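Peptidase S15/CocE/NonD (Thaumarchaeota archaeon SCGC AB-539-E09, PDB 4PF1) probably acts as a serine aminopeptidase with an alpha/beta hydrolase fold, removing residues from the N-terminal end of peptides. Local coordinates at residues Thr49-Pro54 against Ile141-Lys146; Pro88-Thr93 against Ile101-Val106; Gly339-Glu344 against Gly522-Met527; Asp405-Glu410 against Val489-Ala494; Ser499-Val504 against Ala606-Trp611. All coordinates share one frame; numbering follows the deposited sequence.

Contacts 1 and 2 share the large mixed sheet of the alpha/beta hydrolase fold, where strands 46-54 and 100-105 are neighbours: contact 1 is purely apolar helix-on-strand packing, while contact 2 buries one tyrosine-to-asparagine hydrogen bond. Contacts 4 and 5 lie on the other side of the chain's centre, in the C-terminal beta region, and meet at strand 606-625, which carries one side of contact 5 and pairs with both strands of contact 4. Contact 4, partly exposed, is the one that rests on a salt bridge; contact 5 is buried and works by aromatic and aliphatic packing between two sheets. Contact 3 lies about 25 Å from contact 4, centre to centre, and brings a small hairpin onto strand 525-534, next to contact 5's strand 502-510.

Contact 1: Thr49-Pro54 against Ile141-Lys146; sequences TIILIP and IDWLVK
D142 OD1 is gripped by K146 NZ, at 3.0 Å from above the carboxylate plane, and by H175 NE2, and it marks the far side of the helical turn whose W143 and L144 meet I51. Nothing polar crosses between the two segments. I51 reaches over from its strand with CG1 and CD1. L144 answers with a single methyl: its CD2 lies 3.9 Å from I51 CG1 and 4.0 Å from I51 CD1, the two side chains sliding past one another. The same I51 CD1 also touches the six-membered ring of W143, 3.9 Å from CZ3, at a slant. With CG anti to the backbone N (chi1 -170°), the indole swings out from the helix toward the sheet and touches R35, E37 and I39 of strand 32-40 as well. Strand 46-54 runs between strands 32-40 and 100-105 in the mixed alpha/beta hydrolase sheet; helix 133-147 lies against the face carrying I51, and helix 71-74 touches I50 on the other face.

Contact 2: Pro88-Thr93 against Ile101-Val106; sequences PQMNDT and IVYQDV
N91 turns its side chain toward the strand that carries I101 and Y103, and its CB leads into an amide shared between the two. CG, held anti to the carbonyl carbon (chi1 -68°), lies 4.0 Å from I101 CG2. From there the amide divides its work. OD1 accepts a hydrogen bond from Y103 OH at 2.8 Å, in the carbonyl plane with a C=O...donor angle of 155°; the oxygen lies at the edge of the tyrosine ring, near its plane, and amide and ring planes stand 64° apart. ND2 lies alongside I101, 3.6 Å from its CG2. Two apolar groups close in on the same hydroxyl: P88 CG at 3.2 Å from Y103 OH, and M90 CE at 3.3 Å from that oxygen, brought there by the bend at chi3. The buried phenol gives its proton to N91 OD1. Strand 100-105 lies between strands 46-54 and 60-67, N91 also touches V63, and helix 71-74 packs on Y103 through A71 and R74, while T93 leans on helix 347-365.

Contact 3: Gly339-Glu344 against Gly522-Met527; sequences GPLQFE and GGYQQM
This is a buried, mostly apolar meeting in which P340, in the turn of a small two-stranded hairpin, and L341, which opens its second strand, press on Y524 and Q526 at the start of strand 525-534. Y524 CG stands anti to the backbone N (chi1 169°), which sends the ring toward P340. The proline crosses it at about a right angle, its CG 3.3 Å from Y524 OH and 3.6 Å from CZ; that hydroxyl is hydrogen-bonded to V458 O. L341 CD2 comes to the ring edge, 4.1 Å from Y524 CE2. Both leucine methyls also meet the Q526 amide: CD2 is 3.4 Å from OE1, and CD1 is 3.7 Å from NE2. W511 NE1 hydrogen-bonds that OE1, which, with a weak bond from NE2 to M527 O, would restrain the amide's rotation. Just beyond the hairpin, E344 OE2 hydrogen-bonds D346 N of the second subunit. Strand 525-534 is an outermost strand of a four-stranded antiparallel sheet, consistent with the jelly-roll beta-sandwich that follows the hydrolase fold in S15 and CocE enzymes.

Contact 4: Asp405-Glu410 against Val489-Ala494; sequences DLYVQE and VARLFA
D405 and R491 make the tight part of this contact, and both keep some exposure to solvent. R491 brings NH1 and NH2 end-on to a single oxygen: NH1 is 2.8 Å from D405 OD2 with an N-H...acceptor angle of 154°, and NH2 is 3.1 Å from it at a more bent 136°. Both nitrogens come from the same face of the carboxylate, whose oxygen lies close to the guanidinium plane. A bend at chi3 turns the arginine head across toward the aspartate. The pair spans a strand: 401-408 and 489-496 each pair antiparallel with 606-625, which runs between them in the sheet, as expected of the jelly-roll sandwich of this domain. That middle strand supplies E621, a second carboxylate partner for NH1; the arginine's charge is thus balanced by two acids and would be expected to keep them ionised. The looser side is Y407, buried, whose ring is turned 70° from the guanidinium and touches it through CE1, 3.7 Å from R491 NH2. M418 and P419 pack on the tyrosine as well.

Contact 5: Ser499-Val504 against Ala606-Trp611; sequences SDADWV and ATQRVW
The backbones carrying W503 and Q608 stay well apart, the CA atoms of A501 and A606 being the nearest pair at 8.7 Å, and no hydrogen bond joins them, so the side chains bridge the gap. W503 does most of the reaching. With CG beside the backbone N and anti to the carbonyl carbon (chi1 -58°), its indole leans toward the other segment, and the far end of the six-membered ring arrives at Q608: CH2 lies 3.8 Å from Q608 CB, and CZ3 lies 4.0 Å from the same CB. The approach is oblique. Q608 folds back on itself at chi2 (-73°), which brings its CD to 4.1 Å from W503 CH2. The methyl of A501 lies near the far end of that side chain.

Two sheets meet here face to face: strand 502-510 belongs to the four-stranded antiparallel sheet and strand 606-625 to the larger one, the sandwich arrangement of a jelly-roll domain. W503 lies between them, touched by L492, A494 and Y428 of the larger sheet, and the Y555 ring meets it with planes about 55° apart. Toward the loop before strand 502-510 the chemistry turns polar. D500 OD1 accepts from A501 N at 2.8 Å, on its anti side and somewhat out of the carboxylate plane, and from N587 ND2, while D500 OD2 forms a salt bridge with R536.

Contact 1: Thr49-Pro54 against Ile141-Lys146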
# COMPACT_ATOMS: atom_id res chain seq x y z
N THR A 49 -19.41 -32.87 15.84
CA THR A 49 -19.06 -33.21 14.47
C THR A 49 -19.89 -32.41 13.46
O THR A 49 -21.12 -32.48 13.47
CB THR A 49 -19.20 -34.73 14.27
OG1 THR A 49 -18.65 -35.40 15.40
CG2 THR A 49 -18.52 -35.22 13.01
N ILE A 50 -19.21 -31.66 12.58
CA ILE A 50 -19.86 -30.82 11.57
C ILE A 50 -19.74 -31.52 10.22
O ILE A 50 -18.63 -31.65 9.69
CB ILE A 50 -19.25 -29.38 11.55
CG1 ILE A 50 -19.17 -28.74 12.97
CG2 ILE A 50 -19.96 -28.47 10.53
CD1 ILE A 50 -20.47 -28.79 13.86
N ILE A 51 -20.87 -31.96 9.66
CA ILE A 51 -20.94 -32.68 8.39
C ILE A 51 -21.53 -31.78 7.29
O ILE A 51 -22.68 -31.33 7.41
CB ILE A 51 -21.74 -34.01 8.57
CG1 ILE A 51 -21.20 -34.84 9.75
CG2 ILE A 51 -21.74 -34.83 7.27
CD1 ILE A 51 -22.27 -35.57 10.57
N LEU A 52 -20.75 -31.53 6.24
CA LEU A 52 -21.18 -30.70 5.11
C LEU A 52 -21.45 -31.58 3.90
O LEU A 52 -20.52 -32.17 3.33
CB LEU A 52 -20.14 -29.61 4.79
CG LEU A 52 -19.62 -28.77 5.98
CD1 LEU A 52 -18.46 -27.91 5.56
CD2 LEU A 52 -20.73 -27.91 6.59
N ILE A 53 -22.73 -31.72 3.53
CA ILE A 53 -23.13 -32.56 2.41
C ILE A 53 -23.56 -31.69 1.23
O ILE A 53 -24.50 -30.91 1.38
CB ILE A 53 -24.25 -33.57 2.81
CG1 ILE A 53 -23.98 -34.22 4.19
CG2 ILE A 53 -24.44 -34.64 1.72
CD1 ILE A 53 -25.22 -34.66 4.95
N PRO A 54 -22.91 -31.81 0.06
CA PRO A 54 -23.35 -31.02 -1.11
C PRO A 54 -24.76 -31.44 -1.52
O PRO A 54 -25.08 -32.62 -1.48
CB PRO A 54 -22.31 -31.35 -2.19
CG PRO A 54 -21.17 -31.99 -1.46
CD PRO A 54 -21.77 -32.68 -0.29
N ILE A 141 -15.57 -42.59 12.35
CA ILE A 141 -15.69 -43.12 10.98
C ILE A 141 -16.85 -44.14 10.91
O ILE A 141 -17.62 -44.11 9.94
CB ILE A 141 -14.35 -43.72 10.45
CG1 ILE A 141 -13.26 -42.62 10.32
CG2 ILE A 141 -14.55 -44.45 9.11
CD1 ILE A 141 -11.83 -43.14 10.00
N ASP A 142 -16.98 -45.00 11.94
CA ASP A 142 -18.03 -46.02 12.02
C ASP A 142 -19.42 -45.39 12.01
O ASP A 142 -20.30 -45.87 11.30
CB ASP A 142 -17.86 -46.90 13.26
CG ASP A 142 -18.57 -48.23 13.15
OD1 ASP A 142 -18.13 -49.08 12.34
OD2 ASP A 142 -19.57 -48.43 13.87
N TRP A 143 -19.61 -44.30 12.79
CA TRP A 143 -20.88 -43.58 12.83
C TRP A 143 -21.17 -42.90 11.48
O TRP A 143 -22.29 -42.99 10.99
CB TRP A 143 -20.88 -42.53 13.95
CG TRP A 143 -22.24 -41.92 14.20
CD1 TRP A 143 -23.14 -42.30 15.14
CD2 TRP A 143 -22.84 -40.83 13.48
NE1 TRP A 143 -24.27 -41.52 15.05
CE2 TRP A 143 -24.12 -40.61 14.03
CE3 TRP A 143 -22.42 -40.03 12.40
CZ2 TRP A 143 -24.98 -39.62 13.56
CZ3 TRP A 143 -23.28 -39.05 11.92
CH2 TRP A 143 -24.55 -38.85 12.50
N LEU A 144 -20.16 -42.22 10.90
CA LEU A 144 -20.28 -41.48 9.64
C LEU A 144 -20.75 -42.37 8.47
O LEU A 144 -21.74 -42.03 7.82
CB LEU A 144 -18.96 -40.78 9.27
CG LEU A 144 -18.59 -39.53 10.09
CD1 LEU A 144 -17.14 -39.16 9.87
CD2 LEU A 144 -19.50 -38.35 9.76
N VAL A 145 -20.06 -43.51 8.22
CA VAL A 145 -20.40 -44.41 7.10
C VAL A 145 -21.76 -45.12 7.32
O VAL A 145 -22.37 -45.55 6.34
CB VAL A 145 -19.27 -45.43 6.78
CG1 VAL A 145 -18.01 -44.73 6.30
CG2 VAL A 145 -18.97 -46.35 7.97
N LYS A 146 -22.22 -45.24 8.58
CA LYS A 146 -23.49 -45.88 8.92
C LYS A 146 -24.67 -44.90 8.92
O LYS A 146 -25.80 -45.32 8.70
CB LYS A 146 -23.41 -46.55 10.30
CG LYS A 146 -22.77 -47.93 10.30
CD LYS A 146 -22.59 -48.44 11.73
CE LYS A 146 -22.24 -49.91 11.79
NZ LYS A 146 -20.80 -50.15 11.54

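Contact 2: Pro88-Thr93 against Ile101-Val106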
# COMPACT_ATOMS: atom_id res chain seq x y z
N PRO A 88 -12.21 -24.45 4.58
CA PRO A 88 -10.83 -23.94 4.44
C PRO A 88 -10.31 -24.17 3.02
O PRO A 88 -10.78 -25.10 2.35
CB PRO A 88 -10.05 -24.76 5.48
CG PRO A 88 -11.09 -25.29 6.42
CD PRO A 88 -12.27 -25.55 5.56
N GLN A 89 -9.37 -23.33 2.56
CA GLN A 89 -8.79 -23.43 1.21
C GLN A 89 -8.22 -24.83 0.92
O GLN A 89 -8.21 -25.26 -0.22
CB GLN A 89 -7.71 -22.35 0.99
CG GLN A 89 -8.29 -20.95 0.80
CD GLN A 89 -7.33 -19.87 1.23
OE1 GLN A 89 -7.08 -19.67 2.43
NE2 GLN A 89 -6.80 -19.13 0.27
N MET A 90 -7.79 -25.55 1.98
CA MET A 90 -7.28 -26.92 1.89
C MET A 90 -8.30 -27.85 1.22
O MET A 90 -7.90 -28.74 0.46
CB MET A 90 -6.93 -27.43 3.30
CG MET A 90 -6.37 -28.86 3.32
SD MET A 90 -6.06 -29.47 4.99
CE MET A 90 -7.72 -29.56 5.63
N ASN A 91 -9.60 -27.63 1.48
CA ASN A 91 -10.69 -28.46 0.95
C ASN A 91 -11.26 -27.95 -0.39
O ASN A 91 -12.34 -28.41 -0.79
CB ASN A 91 -11.82 -28.55 1.98
CG ASN A 91 -11.46 -29.32 3.22
OD1 ASN A 91 -11.01 -28.75 4.22
ND2 ASN A 91 -11.67 -30.63 3.19
N ASP A 92 -10.55 -27.04 -1.11
CA ASP A 92 -11.05 -26.49 -2.38
C ASP A 92 -11.30 -27.58 -3.43
O ASP A 92 -12.39 -27.62 -4.02
CB ASP A 92 -10.14 -25.38 -2.95
CG ASP A 92 -8.65 -25.69 -3.09
OD1 ASP A 92 -8.25 -26.85 -2.86
OD2 ASP A 92 -7.87 -24.75 -3.38
N THR A 93 -10.34 -28.51 -3.63
CA THR A 93 -10.49 -29.57 -4.63
C THR A 93 -11.54 -30.61 -4.20
O THR A 93 -12.26 -31.12 -5.06
CB THR A 93 -9.14 -30.22 -4.94
OG1 THR A 93 -8.66 -30.93 -3.80
CG2 THR A 93 -8.10 -29.22 -5.42
N ILE A 101 -17.63 -33.08 3.37
CA ILE A 101 -16.55 -32.51 4.18
C ILE A 101 -16.97 -32.51 5.65
O ILE A 101 -18.02 -31.95 6.00
CB ILE A 101 -16.14 -31.10 3.67
CG1 ILE A 101 -15.71 -31.16 2.18
CG2 ILE A 101 -15.01 -30.51 4.54
CD1 ILE A 101 -16.02 -29.96 1.38
N VAL A 102 -16.17 -33.18 6.50
CA VAL A 102 -16.48 -33.34 7.92
C VAL A 102 -15.36 -32.76 8.79
O VAL A 102 -14.20 -33.14 8.64
CB VAL A 102 -16.77 -34.83 8.28
CG1 VAL A 102 -17.04 -35.00 9.76
CG2 VAL A 102 -17.93 -35.39 7.46
N TYR A 103 -15.74 -31.89 9.74
CA TYR A 103 -14.83 -31.31 10.73
C TYR A 103 -15.33 -31.66 12.11
O TYR A 103 -16.51 -31.45 12.42
CB TYR A 103 -14.69 -29.79 10.56
CG TYR A 103 -13.59 -29.41 9.60
CD1 TYR A 103 -13.75 -29.59 8.22
CD2 TYR A 103 -12.39 -28.89 10.05
CE1 TYR A 103 -12.73 -29.28 7.33
CE2 TYR A 103 -11.37 -28.54 9.16
CZ TYR A 103 -11.54 -28.75 7.80
OH TYR A 103 -10.54 -28.44 6.92
N GLN A 104 -14.46 -32.23 12.95
CA GLN A 104 -14.86 -32.65 14.28
C GLN A 104 -13.98 -32.01 15.34
O GLN A 104 -12.75 -31.99 15.19
CB GLN A 104 -14.80 -34.19 14.40
CG GLN A 104 -15.22 -34.72 15.78
CD GLN A 104 -15.02 -36.20 15.90
OE1 GLN A 104 -13.88 -36.70 15.96
NE2 GLN A 104 -16.11 -36.94 15.98
N ASP A 105 -14.60 -31.51 16.43
CA ASP A 105 -13.85 -30.99 17.56
C ASP A 105 -13.23 -32.18 18.29
O ASP A 105 -13.95 -33.13 18.61
CB ASP A 105 -14.76 -30.19 18.53
CG ASP A 105 -15.22 -28.83 18.04
OD1 ASP A 105 -14.40 -28.10 17.43
OD2 ASP A 105 -16.37 -28.45 18.35
N VAL A 106 -11.90 -32.16 18.49
CA VAL A 106 -11.22 -33.24 19.22
C VAL A 106 -11.72 -33.25 20.67
O VAL A 106 -12.24 -32.23 21.15
CB VAL A 106 -9.67 -33.17 19.14
CG1 VAL A 106 -9.18 -33.31 17.70
CG2 VAL A 106 -9.13 -31.90 19.80

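Contact 3: Gly339-Glu344 against Gly522-Met527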
# COMPACT_ATOMS: atom_id res chain seq x y z
N GLY A 339 7.31 -13.78 0.88
CA GLY A 339 8.13 -12.60 1.12
C GLY A 339 8.60 -12.02 -0.21
O GLY A 339 7.78 -11.82 -1.11
N PRO A 340 9.92 -11.85 -0.42
CA PRO A 340 10.40 -11.33 -1.71
C PRO A 340 10.54 -12.42 -2.79
O PRO A 340 10.71 -12.08 -3.96
CB PRO A 340 11.76 -10.71 -1.38
CG PRO A 340 12.02 -11.02 0.09
CD PRO A 340 11.05 -12.06 0.51
N LEU A 341 10.48 -13.71 -2.39
CA LEU A 341 10.64 -14.84 -3.32
C LEU A 341 9.38 -15.07 -4.13
O LEU A 341 8.29 -15.15 -3.57
CB LEU A 341 11.02 -16.13 -2.58
CG LEU A 341 12.21 -16.08 -1.61
CD1 LEU A 341 12.50 -17.45 -1.05
CD2 LEU A 341 13.46 -15.54 -2.29
N GLN A 342 9.53 -15.21 -5.46
CA GLN A 342 8.42 -15.45 -6.38
C GLN A 342 8.57 -16.81 -7.05
O GLN A 342 9.62 -17.12 -7.62
CB GLN A 342 8.31 -14.33 -7.42
CG GLN A 342 7.87 -13.00 -6.82
CD GLN A 342 7.95 -11.87 -7.80
OE1 GLN A 342 9.02 -11.49 -8.26
NE2 GLN A 342 6.80 -11.28 -8.12
N PHE A 343 7.52 -17.65 -6.94
CA PHE A 343 7.52 -19.00 -7.48
C PHE A 343 6.74 -19.06 -8.80
O PHE A 343 6.01 -18.11 -9.12
CB PHE A 343 6.97 -20.00 -6.44
CG PHE A 343 7.57 -19.83 -5.05
CD1 PHE A 343 8.95 -19.84 -4.86
CD2 PHE A 343 6.76 -19.65 -3.94
CE1 PHE A 343 9.50 -19.66 -3.59
CE2 PHE A 343 7.31 -19.47 -2.67
CZ PHE A 343 8.68 -19.48 -2.50
N GLU A 344 6.93 -20.13 -9.58
CA GLU A 344 6.28 -20.25 -10.89
C GLU A 344 4.81 -20.69 -10.74
O GLU A 344 4.50 -21.88 -10.78
CB GLU A 344 7.06 -21.20 -11.81
CG GLU A 344 8.25 -20.53 -12.48
CD GLU A 344 7.90 -19.52 -13.55
OE1 GLU A 344 7.58 -19.94 -14.68
OE2 GLU A 344 7.94 -18.30 -13.25
N GLY A 522 18.95 -6.48 -4.41
CA GLY A 522 20.40 -6.47 -4.53
C GLY A 522 21.08 -6.57 -3.17
O GLY A 522 20.79 -5.77 -2.27
N GLY A 523 21.94 -7.58 -3.02
CA GLY A 523 22.68 -7.83 -1.78
C GLY A 523 21.93 -8.65 -0.75
O GLY A 523 22.51 -9.04 0.27
N TYR A 524 20.64 -8.92 -1.01
CA TYR A 524 19.71 -9.66 -0.15
C TYR A 524 20.32 -10.98 0.35
O TYR A 524 20.73 -11.84 -0.44
CB TYR A 524 18.39 -9.88 -0.93
CG TYR A 524 17.35 -10.83 -0.36
CD1 TYR A 524 17.02 -10.81 1.00
CD2 TYR A 524 16.57 -11.62 -1.20
CE1 TYR A 524 16.02 -11.63 1.51
CE2 TYR A 524 15.55 -12.43 -0.70
CZ TYR A 524 15.28 -12.44 0.66
OH TYR A 524 14.28 -13.25 1.15
N GLN A 525 20.44 -11.09 1.68
CA GLN A 525 20.98 -12.26 2.37
C GLN A 525 19.82 -13.16 2.78
O GLN A 525 19.43 -13.21 3.95
CB GLN A 525 21.84 -11.84 3.58
CG GLN A 525 23.20 -11.28 3.19
CD GLN A 525 24.07 -10.95 4.39
OE1 GLN A 525 23.85 -11.42 5.50
NE2 GLN A 525 25.12 -10.17 4.16
N GLN A 526 19.22 -13.83 1.78
CA GLN A 526 18.06 -14.69 1.95
C GLN A 526 18.38 -15.93 2.76
O GLN A 526 19.13 -16.80 2.28
CB GLN A 526 17.51 -15.09 0.57
CG GLN A 526 16.23 -15.93 0.62
CD GLN A 526 16.24 -17.04 -0.39
OE1 GLN A 526 16.52 -16.84 -1.59
NE2 GLN A 526 15.94 -18.25 0.06
N MET A 527 17.78 -16.06 3.95
CA MET A 527 17.94 -17.26 4.76
C MET A 527 17.30 -18.44 4.02
O MET A 527 16.24 -18.26 3.40
CB MET A 527 17.34 -17.09 6.16
CG MET A 527 17.88 -18.10 7.16
SD MET A 527 17.73 -17.55 8.88
CE MET A 527 15.95 -17.79 9.13

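Contact 4: Asp405-Glu410 against Val489-Ala494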
# COMPACT_ATOMS: atom_id res chain seq x y z
N ASP A 405 31.91 -31.30 1.76
CA ASP A 405 32.04 -30.38 2.88
C ASP A 405 32.30 -28.95 2.44
O ASP A 405 33.16 -28.69 1.59
CB ASP A 405 33.18 -30.84 3.82
CG ASP A 405 32.82 -31.96 4.78
OD1 ASP A 405 31.73 -32.55 4.63
OD2 ASP A 405 33.64 -32.25 5.68
N LEU A 406 31.60 -28.00 3.07
CA LEU A 406 31.73 -26.57 2.85
C LEU A 406 32.39 -25.96 4.10
O LEU A 406 31.71 -25.65 5.08
CB LEU A 406 30.34 -25.96 2.59
CG LEU A 406 30.27 -24.62 1.84
CD1 LEU A 406 31.15 -24.63 0.57
CD2 LEU A 406 28.84 -24.30 1.46
N TYR A 407 33.73 -25.85 4.07
CA TYR A 407 34.55 -25.41 5.21
C TYR A 407 34.52 -23.91 5.46
O TYR A 407 34.61 -23.12 4.52
CB TYR A 407 36.02 -25.83 5.01
CG TYR A 407 36.23 -27.32 4.94
CD1 TYR A 407 36.32 -28.08 6.10
CD2 TYR A 407 36.37 -27.98 3.72
CE1 TYR A 407 36.52 -29.46 6.05
CE2 TYR A 407 36.57 -29.36 3.66
CZ TYR A 407 36.64 -30.09 4.83
OH TYR A 407 36.84 -31.45 4.78
N VAL A 408 34.47 -23.51 6.75
CA VAL A 408 34.60 -22.10 7.15
C VAL A 408 36.10 -21.76 7.10
O VAL A 408 36.92 -22.61 7.47
CB VAL A 408 33.94 -21.76 8.53
CG1 VAL A 408 32.44 -22.06 8.53
CG2 VAL A 408 34.64 -22.46 9.70
N GLN A 409 36.47 -20.60 6.55
CA GLN A 409 37.88 -20.25 6.35
C GLN A 409 38.21 -18.85 6.90
O GLN A 409 37.32 -18.12 7.33
CB GLN A 409 38.24 -20.31 4.85
CG GLN A 409 38.04 -21.70 4.21
CD GLN A 409 38.00 -21.66 2.69
OE1 GLN A 409 37.82 -20.62 2.05
NE2 GLN A 409 38.13 -22.83 2.08
N GLU A 410 39.51 -18.47 6.85
CA GLU A 410 40.02 -17.17 7.28
C GLU A 410 39.49 -16.04 6.37
O GLU A 410 39.05 -16.32 5.24
CB GLU A 410 41.57 -17.16 7.31
CG GLU A 410 42.23 -17.26 5.94
CD GLU A 410 43.73 -17.00 5.89
OE1 GLU A 410 44.26 -16.35 6.82
OE2 GLU A 410 44.36 -17.41 4.88
N VAL A 489 24.15 -30.81 7.14
CA VAL A 489 24.52 -31.10 8.52
C VAL A 489 25.72 -30.23 8.90
O VAL A 489 26.74 -30.24 8.21
CB VAL A 489 24.79 -32.62 8.77
CG1 VAL A 489 25.31 -32.87 10.18
CG2 VAL A 489 23.54 -33.45 8.50
N ALA A 490 25.57 -29.45 9.98
CA ALA A 490 26.64 -28.59 10.46
C ALA A 490 27.55 -29.37 11.39
O ALA A 490 27.10 -29.88 12.42
CB ALA A 490 26.07 -27.37 11.17
N ARG A 491 28.82 -29.53 10.99
CA ARG A 491 29.83 -30.18 11.82
C ARG A 491 30.60 -29.05 12.46
O ARG A 491 31.51 -28.49 11.85
CB ARG A 491 30.72 -31.12 10.99
CG ARG A 491 31.59 -32.03 11.85
CD ARG A 491 32.41 -32.99 11.01
NE ARG A 491 33.53 -32.32 10.34
CZ ARG A 491 33.61 -32.15 9.03
NH1 ARG A 491 32.65 -32.60 8.23
NH2 ARG A 491 34.65 -31.52 8.50
N LEU A 492 30.14 -28.61 13.63
CA LEU A 492 30.68 -27.45 14.31
C LEU A 492 31.64 -27.82 15.43
O LEU A 492 31.27 -28.54 16.35
CB LEU A 492 29.52 -26.59 14.86
CG LEU A 492 29.92 -25.33 15.64
CD1 LEU A 492 30.30 -24.19 14.69
CD2 LEU A 492 28.81 -24.90 16.57
N PHE A 493 32.87 -27.30 15.34
CA PHE A 493 33.88 -27.44 16.38
C PHE A 493 33.99 -26.09 17.06
O PHE A 493 34.46 -25.13 16.46
CB PHE A 493 35.23 -27.89 15.79
CG PHE A 493 35.25 -29.31 15.28
CD1 PHE A 493 35.58 -30.37 16.12
CD2 PHE A 493 34.96 -29.60 13.95
CE1 PHE A 493 35.63 -31.68 15.64
CE2 PHE A 493 34.97 -30.91 13.48
CZ PHE A 493 35.31 -31.94 14.32
N ALA A 494 33.43 -25.99 18.28
CA ALA A 494 33.38 -24.71 18.97
C ALA A 494 33.74 -24.81 20.45
O ALA A 494 33.49 -25.82 21.09
CB ALA A 494 32.00 -24.10 18.81

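Contact 5: Ser499-Val504 against Ala606-Trp611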
# COMPACT_ATOMS: atom_id res chain seq x y z
N SER A 499 29.82 -22.56 30.71
CA SER A 499 29.52 -23.98 30.96
C SER A 499 28.26 -24.46 30.22
O SER A 499 27.87 -25.62 30.35
CB SER A 499 29.41 -24.27 32.46
OG SER A 499 28.82 -23.21 33.18
N ASP A 500 27.64 -23.56 29.43
CA ASP A 500 26.49 -23.87 28.58
C ASP A 500 26.46 -22.87 27.42
O ASP A 500 27.06 -21.80 27.53
CB ASP A 500 25.16 -23.85 29.37
CG ASP A 500 24.03 -24.68 28.74
OD1 ASP A 500 24.14 -25.03 27.54
OD2 ASP A 500 23.04 -24.96 29.45
N ALA A 501 25.83 -23.25 26.28
CA ALA A 501 25.76 -22.39 25.09
C ALA A 501 24.74 -22.88 24.10
O ALA A 501 24.53 -24.08 23.98
CB ALA A 501 27.12 -22.33 24.41
N ASP A 502 24.15 -21.95 23.35
CA ASP A 502 23.27 -22.22 22.22
C ASP A 502 24.05 -21.93 20.96
O ASP A 502 24.81 -20.96 20.94
CB ASP A 502 22.00 -21.36 22.27
CG ASP A 502 20.90 -21.89 23.17
OD1 ASP A 502 21.02 -23.04 23.64
OD2 ASP A 502 19.93 -21.15 23.42
N TRP A 503 23.91 -22.76 19.93
CA TRP A 503 24.61 -22.53 18.68
C TRP A 503 23.62 -22.49 17.53
O TRP A 503 22.95 -23.49 17.25
CB TRP A 503 25.72 -23.58 18.44
CG TRP A 503 26.75 -23.65 19.54
CD1 TRP A 503 26.80 -24.56 20.56
CD2 TRP A 503 27.86 -22.76 19.74
NE1 TRP A 503 27.88 -24.30 21.37
CE2 TRP A 503 28.54 -23.20 20.89
CE3 TRP A 503 28.35 -21.64 19.05
CZ2 TRP A 503 29.70 -22.57 21.37
CZ3 TRP A 503 29.50 -21.01 19.52
CH2 TRP A 503 30.15 -21.46 20.67
N VAL A 504 23.47 -21.31 16.91
CA VAL A 504 22.58 -21.09 15.77
C VAL A 504 23.41 -21.16 14.50
O VAL A 504 24.40 -20.44 14.37
CB VAL A 504 21.82 -19.73 15.88
CG1 VAL A 504 20.89 -19.51 14.70
CG2 VAL A 504 21.07 -19.61 17.20
N ALA A 606 30.06 -14.64 27.48
CA ALA A 606 30.97 -15.73 27.17
C ALA A 606 31.71 -15.46 25.87
O ALA A 606 31.15 -14.88 24.94
CB ALA A 606 30.22 -17.05 27.08
N THR A 607 32.99 -15.87 25.82
CA THR A 607 33.85 -15.75 24.65
C THR A 607 33.67 -17.01 23.81
O THR A 607 33.94 -18.10 24.29
CB THR A 607 35.30 -15.51 25.08
OG1 THR A 607 35.34 -14.32 25.88
CG2 THR A 607 36.25 -15.36 23.91
N GLN A 608 33.14 -16.85 22.58
CA GLN A 608 32.85 -17.97 21.69
C GLN A 608 33.87 -18.06 20.57
O GLN A 608 34.24 -17.04 20.00
CB GLN A 608 31.43 -17.87 21.10
CG GLN A 608 30.36 -17.26 22.03
CD GLN A 608 29.95 -18.19 23.14
OE1 GLN A 608 30.72 -18.50 24.05
NE2 GLN A 608 28.69 -18.60 23.14
N ARG A 609 34.29 -19.29 20.24
CA ARG A 609 35.28 -19.52 19.19
C ARG A 609 34.86 -20.65 18.28
O ARG A 609 34.69 -21.78 18.74
CB ARG A 609 36.66 -19.84 19.80
CG ARG A 609 37.38 -18.66 20.41
CD ARG A 609 38.63 -19.12 21.13
NE ARG A 609 39.34 -18.02 21.77
CZ ARG A 609 40.45 -18.16 22.48
NH1 ARG A 609 40.98 -19.36 22.66
NH2 ARG A 609 41.03 -17.10 23.03
N VAL A 610 34.73 -20.37 16.97
CA VAL A 610 34.43 -21.39 15.97
C VAL A 610 35.77 -21.76 15.31
O VAL A 610 36.36 -20.96 14.59
CB VAL A 610 33.34 -20.95 14.96
CG1 VAL A 610 33.28 -21.90 13.77
CG2 VAL A 610 31.98 -20.85 15.64
N TRP A 611 36.28 -22.97 15.64
CA TRP A 611 37.58 -23.45 15.19
C TRP A 611 37.55 -24.00 13.76
O TRP A 611 36.56 -24.60 13.34
CB TRP A 611 38.13 -24.49 16.17
CG TRP A 611 38.60 -23.89 17.46
CD1 TRP A 611 37.83 -23.32 18.44
CD2 TRP A 611 39.96 -23.77 17.91
NE1 TRP A 611 38.62 -22.86 19.46
CE2 TRP A 611 39.93 -23.12 19.17
CE3 TRP A 611 41.19 -24.17 17.38
CZ2 TRP A 611 41.09 -22.88 19.91
CZ3 TRP A 611 42.35 -23.92 18.11
CH2 TRP A 611 42.29 -23.28 19.36